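Local structure of UPF0098 protein CT_736 (Chlamydia trachomatis, 3N08) at residues I64-Y69 / V127-L132. The protein is of unconfirmed function but, as a bacterial homologue of phosphatidylethanolamine-binding protein and Raf kinase inhibitor protein, may bind phospholipid-like or other anionic ligands. Numbering follows the deposited sequence.
Sequences IHWIVY and VTKEQL
A helix laid on one face of a beta-sheet holds by apolar side chains rather than by backbone bonds, and the packing of helix 129-136 against strand 63-71 illustrates the principle. The segment 64-69 is extended except at His65 (phi/psi -95/-23), where a classic beta bulge places His65 and Trp66 together opposite Val48 of the neighbouring strand. The bulge shifts the alternation, so that Ile64, Ile67 and Tyr69 direct their CA-to-CB bonds toward the segment 127-132. There Val127 and Thr128 are extended and lead into helical turns from Lys129 onward. Thr128 is the N-cap of a capping box: Gln131 N donates to Thr128 OG1 (3.2 Å) and Thr128 N to Gln131 OE1 (3.1 Å).

In register, the CA atoms of Ile67 and Lys129 lie 7.2 Å apart and those of Tyr69 and Leu132 8.2 Å. Ile67 (m, t) drives CD1 against the first turn, 3.3 Å from Lys129 N, while its CG2 meets Leu132 CD2 at 3.5 Å. Tyr69, with chi1 p, sets CB 3.9 Å from Leu132 CD1 and its ring CE1 3.7 Å from Val127 CG2; its hydroxyl hydrogen-bonds to the backbone oxygen of Glu124. The all-t chain of Lys129 runs past Ile64, CD to Ile64 CD1 at 3.6 Å, to a salt bridge with Glu49. With no hydrogen bond between the two segments, side-chain packing seals this buried interface, a short helix covering part of one face of the central beta-sheet, over strand 63-71 and, through Leu132 on Val45, its neighbour 43-50, as in the PEBP fold.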
ATOM      1  N   ILE B  64      -6.110  -5.052  21.365  1.00  7.67           N
ATOM      2  CA  ILE B  64      -6.248  -5.823  20.128  1.00  8.49           C
ATOM      3  C   ILE B  64      -7.720  -6.083  19.869  1.00  9.12           C
ATOM      4  O   ILE B  64      -8.433  -6.649  20.726  1.00  9.49           O
ATOM      5  CB  ILE B  64      -5.498  -7.169  20.234  1.00  8.44           C
ATOM      6  CG1 ILE B  64      -4.014  -6.975  20.538  1.00 17.18           C
ATOM      7  CG2 ILE B  64      -5.715  -7.970  18.961  1.00 11.72           C
ATOM      8  CD1 ILE B  64      -3.316  -5.912  19.768  1.00 25.72           C
ATOM      9  N   HIS B  65      -8.178  -5.621  18.721  1.00  7.77           N
ATOM     10  CA  HIS B  65      -9.562  -5.757  18.321  1.00  8.09           C
ATOM     11  C   HIS B  65      -9.858  -6.974  17.440  1.00  8.02           C
ATOM     12  O   HIS B  65     -10.991  -7.395  17.376  1.00  9.74           O
ATOM     13  CB  HIS B  65     -10.050  -4.462  17.636  1.00  8.91           C
ATOM     14  CG  HIS B  65     -10.339  -3.365  18.605  1.00  8.01           C
ATOM     15  ND1 HIS B  65     -11.619  -3.030  18.985  1.00 10.90           N
ATOM     16  CD2 HIS B  65      -9.517  -2.623  19.384  1.00  9.51           C
ATOM     17  CE1 HIS B  65     -11.580  -2.083  19.906  1.00 11.86           C
ATOM     18  NE2 HIS B  65     -10.315  -1.820  20.167  1.00 11.19           N
ATOM     19  N   TRP B  66      -8.857  -7.503  16.748  1.00  7.06           N
ATOM     20  CA  TRP B  66      -9.085  -8.631  15.848  1.00  7.08           C
ATOM     21  C   TRP B  66      -7.760  -9.279  15.506  1.00  7.25           C
ATOM     22  O   TRP B  66      -6.804  -8.583  15.160  1.00  8.86           O
ATOM     23  CB  TRP B  66      -9.764  -8.151  14.559  1.00  9.78           C
ATOM     24  CG  TRP B  66     -10.567  -9.181  13.802  1.00  8.65           C
ATOM     25  CD1 TRP B  66     -10.931 -10.421  14.219  1.00  8.81           C
ATOM     26  CD2 TRP B  66     -11.136  -9.002  12.498  1.00  8.55           C
ATOM     27  NE1 TRP B  66     -11.694 -11.041  13.230  1.00  8.77           N
ATOM     28  CE2 TRP B  66     -11.831 -10.185  12.175  1.00  8.31           C
ATOM     29  CE3 TRP B  66     -11.117  -7.956  11.575  1.00  8.51           C
ATOM     30  CZ2 TRP B  66     -12.504 -10.356  10.946  1.00 10.26           C
ATOM     31  CZ3 TRP B  66     -11.794  -8.119  10.364  1.00  8.97           C
ATOM     32  CH2 TRP B  66     -12.473  -9.309  10.065  1.00 10.35           C
ATOM     33  N   ILE B  67      -7.741 -10.609  15.528  1.00  7.26           N
ATOM     34  CA  ILE B  67      -6.655 -11.400  15.007  1.00  7.38           C
ATOM     35  C   ILE B  67      -7.223 -12.451  14.064  1.00  8.37           C
ATOM     36  O   ILE B  67      -8.124 -13.225  14.441  1.00  8.47           O
ATOM     37  CB  ILE B  67      -5.917 -12.112  16.154  1.00 10.26           C
ATOM     38  CG1 ILE B  67      -5.188 -11.084  17.027  1.00 11.73           C
ATOM     39  CG2 ILE B  67      -4.946 -13.167  15.608  1.00 12.06           C
ATOM     40  CD1 ILE B  67      -4.409 -11.695  18.182  1.00 13.31           C
ATOM     41  N   VAL B  68      -6.618 -12.522  12.887  1.00  8.01           N
ATOM     42  CA  VAL B  68      -6.938 -13.573  11.923  1.00  8.44           C
ATOM     43  C   VAL B  68      -5.624 -14.082  11.346  1.00  7.84           C
ATOM     44  O   VAL B  68      -4.779 -13.301  10.958  1.00  9.09           O
ATOM     45  CB  VAL B  68      -7.808 -13.065  10.761  1.00  9.15           C
ATOM     46  CG1 VAL B  68      -8.170 -14.204   9.822  1.00 10.28           C
ATOM     47  CG2 VAL B  68      -9.072 -12.406  11.285  1.00  9.02           C
ATOM     48  N   TYR B  69      -5.444 -15.396  11.273  1.00  8.32           N
ATOM     49  CA  TYR B  69      -4.257 -15.911  10.634  1.00  8.43           C
ATOM     50  C   TYR B  69      -4.593 -17.135   9.792  1.00  9.05           C
ATOM     51  O   TYR B  69      -5.687 -17.691   9.882  1.00  8.99           O
ATOM     52  CB  TYR B  69      -3.134 -16.191  11.655  1.00 10.58           C
ATOM     53  CG  TYR B  69      -3.319 -17.420  12.513  1.00 11.15           C
ATOM     54  CD1 TYR B  69      -4.015 -17.361  13.712  1.00 11.12           C
ATOM     55  CD2 TYR B  69      -2.754 -18.629  12.130  1.00 13.84           C
ATOM     56  CE1 TYR B  69      -4.161 -18.493  14.504  1.00 13.40           C
ATOM     57  CE2 TYR B  69      -2.897 -19.746  12.905  1.00 15.43           C
ATOM     58  CZ  TYR B  69      -3.588 -19.670  14.084  1.00 12.67           C
ATOM     59  OH  TYR B  69      -3.705 -20.814  14.836  1.00 19.29           O
ATOM     60  N   VAL B 127      -5.257 -18.305  20.008  1.00 14.64           N
ATOM     61  CA  VAL B 127      -3.977 -17.638  19.782  1.00 14.99           C
ATOM     62  C   VAL B 127      -4.015 -16.150  20.148  1.00 13.85           C
ATOM     63  O   VAL B 127      -4.876 -15.409  19.683  1.00 14.97           O
ATOM     64  CB  VAL B 127      -3.531 -17.804  18.299  1.00 15.04           C
ATOM     65  CG1 VAL B 127      -2.323 -16.920  17.981  1.00 19.25           C
ATOM     66  CG2 VAL B 127      -3.228 -19.276  18.031  1.00 18.81           C
ATOM     67  N   THR B 128      -3.087 -15.728  20.991  1.00 14.36           N
ATOM     68  CA  THR B 128      -2.947 -14.320  21.338  1.00 16.39           C
ATOM     69  C   THR B 128      -1.967 -13.622  20.386  1.00 13.96           C
ATOM     70  O   THR B 128      -1.192 -14.268  19.684  1.00 14.07           O
ATOM     71  CB  THR B 128      -2.376 -14.153  22.752  1.00 17.75           C
ATOM     72  OG1 THR B 128      -1.049 -14.697  22.786  1.00 18.82           O
ATOM     73  CG2 THR B 128      -3.251 -14.850  23.798  1.00 22.02           C
ATOM     74  N   LYS B 129      -1.979 -12.294  20.381  1.00 13.43           N
ATOM     75  CA  LYS B 129      -1.026 -11.558  19.572  1.00 12.97           C
ATOM     76  C   LYS B 129       0.423 -11.968  19.859  1.00 12.68           C
ATOM     77  O   LYS B 129       1.198 -12.177  18.934  1.00 14.11           O
ATOM     78  CB  LYS B 129      -1.191 -10.054  19.790  1.00 12.72           C
ATOM     79  CG  LYS B 129      -0.163  -9.247  18.992  1.00 16.05           C
ATOM     80  CD  LYS B 129      -0.332  -7.752  19.121  1.00 17.51           C
ATOM     81  CE  LYS B 129       0.816  -7.002  18.462  1.00 26.55           C
ATOM     82  NZ  LYS B 129       0.805  -5.576  18.870  1.00 26.58           N
ATOM     83  N   GLU B 130       0.790 -12.061  21.134  0.73 17.64           N
ATOM     84  CA  GLU B 130       2.152 -12.434  21.483  0.73 17.44           C
ATOM     85  C   GLU B 130       2.536 -13.784  20.872  0.73 16.00           C
ATOM     86  O   GLU B 130       3.612 -13.926  20.301  0.73 16.10           O
ATOM     87  CB  GLU B 130       2.338 -12.458  23.001  0.73 23.17           C
ATOM     88  CG  GLU B 130       3.744 -12.833  23.439  0.73 35.28           C
ATOM     89  CD  GLU B 130       3.933 -12.769  24.949  0.73 53.23           C
ATOM     90  OE1 GLU B 130       2.939 -12.932  25.691  0.73 55.01           O
ATOM     91  OE2 GLU B 130       5.080 -12.553  25.397  0.73 59.10           O
ATOM     92  N   GLN B 131       1.651 -14.770  20.988  1.00 15.28           N
ATOM     93  CA  GLN B 131       1.916 -16.107  20.436  1.00 16.77           C
ATOM     94  C   GLN B 131       2.018 -16.093  18.903  1.00 16.10           C
ATOM     95  O   GLN B 131       2.863 -16.763  18.297  1.00 16.89           O
ATOM     96  CB  GLN B 131       0.804 -17.063  20.851  1.00 17.36           C
ATOM     97  CG  GLN B 131       0.806 -17.397  22.331  1.00 21.73           C
ATOM     98  CD  GLN B 131      -0.434 -18.163  22.747  1.00 21.10           C
ATOM     99  OE1 GLN B 131      -1.471 -18.086  22.109  1.00 23.92           O
ATOM    100  NE2 GLN B 131      -0.314 -18.923  23.826  1.00 29.24           N
ATOM    101  N   LEU B 132       1.144 -15.312  18.283  1.00 14.29           N
ATOM    102  CA  LEU B 132       1.117 -15.168  16.836  1.00 14.14           C
ATOM    103  C   LEU B 132       2.408 -14.547  16.314  1.00 14.26           C
ATOM    104  O   LEU B 132       2.995 -15.021  15.339  1.00 14.12           O
ATOM    105  CB  LEU B 132      -0.098 -14.329  16.436  1.00 14.03           C
ATOM    106  CG  LEU B 132      -0.237 -14.081  14.946  1.00 16.26           C
ATOM    107  CD1 LEU B 132      -0.193 -15.387  14.151  1.00 16.57           C
ATOM    108  CD2 LEU B 132      -1.544 -13.360  14.693  1.00 14.98           C
TER